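Long-range contact in purine nucleoside phosphorylase (Schistosoma mansoni, PDB 6B37), which probably catalyses the reversible phosphorolysis of purine nucleosides such as inosine and guanosine, releasing the free base and ribose 1-phosphate: residues G192-N197 with S222-V227. Numbering follows the deposited sequence.
Sequences GVYAFN and STVPEV. With CGD (1,3-benzothiazol-2-ol), chain H.
Y194 and F196, alternate residues near the end of strand 189-196, reach across to the turn that starts helix 224-232. The F196 side chain begins with CB 3.9 Å from CG2 of V224. With CG set anti to the backbone N (chi1 180°), the ring extends past V224 and P225: CD2 meets CB of V224, and CE2 and CZ run on to the proline, CE2 coming 3.6 Å from P225 CG. P225 CD sits 4.2 Å from the ring centroid and 29° off the normal, an off-centre CH-pi contact. On the same side of the ring, CD1 comes 4.0 Å from O of S222.

Y194 makes the polar half. Its CD2 rests on the same V224 methyl, CG2, which therefore serves both aromatic side chains. Farther out, the phenol OH accepts a hydrogen bond from S222 N (3.2 Å, N-H...O 162°) and takes a water at 2.8 Å, in the plane of the ring at its edge. V224 N bonds S222 O across T223, whose backbone angles make this a classic gamma turn. T223 sits at the N-cap position but makes no capping bond; its OG1 is bonded to N117 ND2.

Beyond F196 the chain delivers N197 to the bound 1,3-benzothiazol-2-ol: ND2 gives the ligand O a hydrogen bond of 3.1 Å and also bonds T201 O, with OD1 on G199 N, so both ends of the amide are engaged and its flip is fixed. Packing of Y194 and F196 thus sets the strand end against the helix start, and the loop residue that follows presents an oriented N-H donor to the ligand.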
ATOM      1  N   GLY A 192       8.484 -17.526  14.461  1.00 24.82           N
ATOM      2  CA  GLY A 192       8.094 -17.254  13.082  1.00 24.54           C
ATOM      3  C   GLY A 192       8.053 -15.782  12.708  1.00 23.94           C
ATOM      4  O   GLY A 192       8.169 -14.883  13.552  1.00 23.69           O
ATOM      5  N   VAL A 193       7.867 -15.567  11.395  1.00 21.92           N
ATOM      6  CA  VAL A 193       7.769 -14.249  10.757  1.00 22.27           C
ATOM      7  C   VAL A 193       6.297 -13.846  10.613  1.00 23.18           C
ATOM      8  O   VAL A 193       5.488 -14.626  10.089  1.00 21.72           O
ATOM      9  CB  VAL A 193       8.456 -14.284   9.384  1.00 22.40           C
ATOM     10  CG1 VAL A 193       8.252 -12.967   8.638  1.00 24.09           C
ATOM     11  CG2 VAL A 193       9.969 -14.617   9.503  1.00 26.94           C
ATOM     12  N   TYR A 194       5.963 -12.624  11.066  1.00 21.90           N
ATOM     13  CA  TYR A 194       4.601 -12.066  11.073  1.00 20.10           C
ATOM     14  C   TYR A 194       4.362 -11.130   9.883  1.00 19.67           C
ATOM     15  O   TYR A 194       5.068 -10.129   9.731  1.00 19.30           O
ATOM     16  CB  TYR A 194       4.379 -11.301  12.367  1.00 21.60           C
ATOM     17  CG  TYR A 194       3.034 -10.654  12.619  1.00 18.86           C
ATOM     18  CD1 TYR A 194       2.101 -11.253  13.446  1.00 18.92           C
ATOM     19  CD2 TYR A 194       2.742  -9.395  12.124  1.00 20.62           C
ATOM     20  CE1 TYR A 194       0.890 -10.641  13.739  1.00 19.44           C
ATOM     21  CE2 TYR A 194       1.542  -8.782  12.418  1.00 19.03           C
ATOM     22  CZ  TYR A 194       0.613  -9.404  13.214  1.00 20.49           C
ATOM     23  OH  TYR A 194      -0.574  -8.811  13.561  1.00 21.26           O
ATOM     24  N   ALA A 195       3.362 -11.466   9.055  1.00 19.57           N
ATOM     25  CA  ALA A 195       2.910 -10.595   7.972  1.00 18.37           C
ATOM     26  C   ALA A 195       1.826  -9.655   8.485  1.00 18.77           C
ATOM     27  O   ALA A 195       0.834 -10.107   9.054  1.00 18.49           O
ATOM     28  CB  ALA A 195       2.346 -11.434   6.826  1.00 23.00           C
ATOM     29  N   PHE A 196       1.999  -8.350   8.271  1.00 18.36           N
ATOM     30  CA  PHE A 196       0.999  -7.335   8.636  1.00 17.61           C
ATOM     31  C   PHE A 196       0.039  -7.114   7.463  1.00 17.68           C
ATOM     32  O   PHE A 196       0.445  -6.562   6.427  1.00 17.55           O
ATOM     33  CB  PHE A 196       1.713  -6.040   9.024  1.00 17.15           C
ATOM     34  CG  PHE A 196       0.799  -4.886   9.418  1.00 19.07           C
ATOM     35  CD1 PHE A 196      -0.473  -5.095   9.905  1.00 20.35           C
ATOM     36  CD2 PHE A 196       1.287  -3.557   9.363  1.00 16.85           C
ATOM     37  CE1 PHE A 196      -1.314  -4.020  10.268  1.00 20.35           C
ATOM     38  CE2 PHE A 196       0.470  -2.498   9.734  1.00 16.83           C
ATOM     39  CZ  PHE A 196      -0.831  -2.719  10.206  1.00 18.38           C
ATOM     40  N   ASN A 197      -1.184  -7.645   7.597  1.00 18.17           N
ATOM     41  CA  ASN A 197      -2.339  -7.378   6.727  1.00 17.34           C
ATOM     42  C   ASN A 197      -3.076  -6.166   7.284  1.00 17.09           C
ATOM     43  O   ASN A 197      -3.613  -6.221   8.397  1.00 17.29           O
ATOM     44  CB  ASN A 197      -3.240  -8.625   6.711  1.00 17.68           C
ATOM     45  CG  ASN A 197      -4.627  -8.378   6.109  1.00 18.49           C
ATOM     46  OD1 ASN A 197      -4.806  -7.504   5.256  1.00 20.26           O
ATOM     47  ND2 ASN A 197      -5.617  -9.172   6.541  1.00 19.53           N
ATOM     48  N   SER A 222      -2.444  -6.240  13.446  1.00 18.90           N
ATOM     49  CA  SER A 222      -2.018  -5.322  14.500  1.00 19.70           C
ATOM     50  C   SER A 222      -0.491  -5.409  14.644  1.00 18.99           C
ATOM     51  O   SER A 222       0.211  -5.929  13.777  1.00 19.75           O
ATOM     52  CB  SER A 222      -2.715  -5.658  15.821  1.00 21.83           C
ATOM     53  OG  SER A 222      -2.194  -6.875  16.359  1.00 24.87           O
ATOM     54  N   THR A 223       0.006  -4.879  15.766  1.00 20.11           N
ATOM     55  CA  THR A 223       1.319  -5.165  16.352  1.00 19.73           C
ATOM     56  C   THR A 223       2.479  -4.445  15.638  1.00 20.86           C
ATOM     57  O   THR A 223       3.250  -3.711  16.293  1.00 19.24           O
ATOM     58  CB  THR A 223       1.532  -6.684  16.443  1.00 20.02           C
ATOM     59  OG1 THR A 223       0.533  -7.222  17.323  1.00 20.87           O
ATOM     60  CG2 THR A 223       2.905  -7.021  17.054  1.00 21.62           C
ATOM     61  N   VAL A 224       2.635  -4.601  14.315  1.00 19.16           N
ATOM     62  CA  VAL A 224       3.780  -3.974  13.621  1.00 17.33           C
ATOM     63  C   VAL A 224       3.843  -2.460  13.807  1.00 17.61           C
ATOM     64  O   VAL A 224       4.965  -1.928  13.993  1.00 18.70           O
ATOM     65  CB  VAL A 224       3.802  -4.427  12.147  1.00 18.94           C
ATOM     66  CG1 VAL A 224       4.782  -3.637  11.264  1.00 20.13           C
ATOM     67  CG2 VAL A 224       4.181  -5.930  12.081  1.00 19.36           C
ATOM     68  N   PRO A 225       2.738  -1.693  13.770  1.00 17.66           N
ATOM     69  CA  PRO A 225       2.864  -0.220  14.014  1.00 16.87           C
ATOM     70  C   PRO A 225       3.454   0.109  15.382  1.00 16.53           C
ATOM     71  O   PRO A 225       4.376   0.961  15.460  1.00 17.91           O
ATOM     72  CB  PRO A 225       1.422   0.285  13.845  1.00 19.34           C
ATOM     73  CG  PRO A 225       0.823  -0.746  12.832  1.00 18.81           C
ATOM     74  CD  PRO A 225       1.359  -2.054  13.340  1.00 17.62           C
ATOM     75  N   GLU A 226       2.972  -0.552  16.447  1.00 20.10           N
ATOM     76  CA  GLU A 226       3.500  -0.311  17.801  1.00 18.10           C
ATOM     77  C   GLU A 226       4.953  -0.749  17.924  1.00 19.94           C
ATOM     78  O   GLU A 226       5.746  -0.087  18.612  1.00 20.72           O
ATOM     79  CB  GLU A 226       2.665  -1.032  18.866  1.00 25.85           C
ATOM     80  CG  GLU A 226       1.218  -0.690  18.931  1.00 30.30           C
ATOM     81  CD  GLU A 226       0.381  -1.675  18.141  1.00 33.25           C
ATOM     82  OE1 GLU A 226       0.497  -1.668  16.930  1.00 25.84           O
ATOM     83  OE2 GLU A 226      -0.376  -2.481  18.731  1.00 49.05           O
ATOM     84  N   VAL A 227       5.309  -1.903  17.334  1.00 19.32           N
ATOM     85  CA  VAL A 227       6.703  -2.368  17.341  1.00 17.79           C
ATOM     86  C   VAL A 227       7.629  -1.316  16.734  1.00 17.79           C
ATOM     87  O   VAL A 227       8.711  -1.038  17.287  1.00 19.10           O
ATOM     88  CB  VAL A 227       6.845  -3.711  16.593  1.00 19.49           C
ATOM     89  CG1 VAL A 227       8.323  -4.095  16.406  1.00 20.41           C
ATOM     90  CG2 VAL A 227       6.130  -4.805  17.378  1.00 24.35           C
TER
HETATM   91  C4  CGD H 307      -7.175 -14.790  13.130  1.00 30.79           C
HETATM   92  C5  CGD H 307      -6.882 -13.624  13.186  1.00 31.95           C
HETATM   93  C6  CGD H 307      -6.409 -12.757  12.089  1.00 23.84           C
HETATM   94  C3  CGD H 307      -7.160 -15.422  12.272  1.00 28.84           C
HETATM   95  C2  CGD H 307      -6.844 -15.104  11.175  1.00 38.40           C
HETATM   96  C1  CGD H 307      -6.379 -13.770  10.759  1.00 24.07           C
HETATM   97  O   CGD H 307      -5.170 -10.647   9.176  1.00 28.13           O
HETATM   98  C   CGD H 307      -5.642 -11.591  10.067  1.00 19.06           C
HETATM   99  S   CGD H 307      -5.934 -11.302  11.681  1.00 25.74           S
HETATM  100  N   CGD H 307      -5.904 -12.976   9.520  1.00 23.75           N
HETATM  101  O   HOH W   1      -2.750  -9.936  14.914  1.00 31.32           O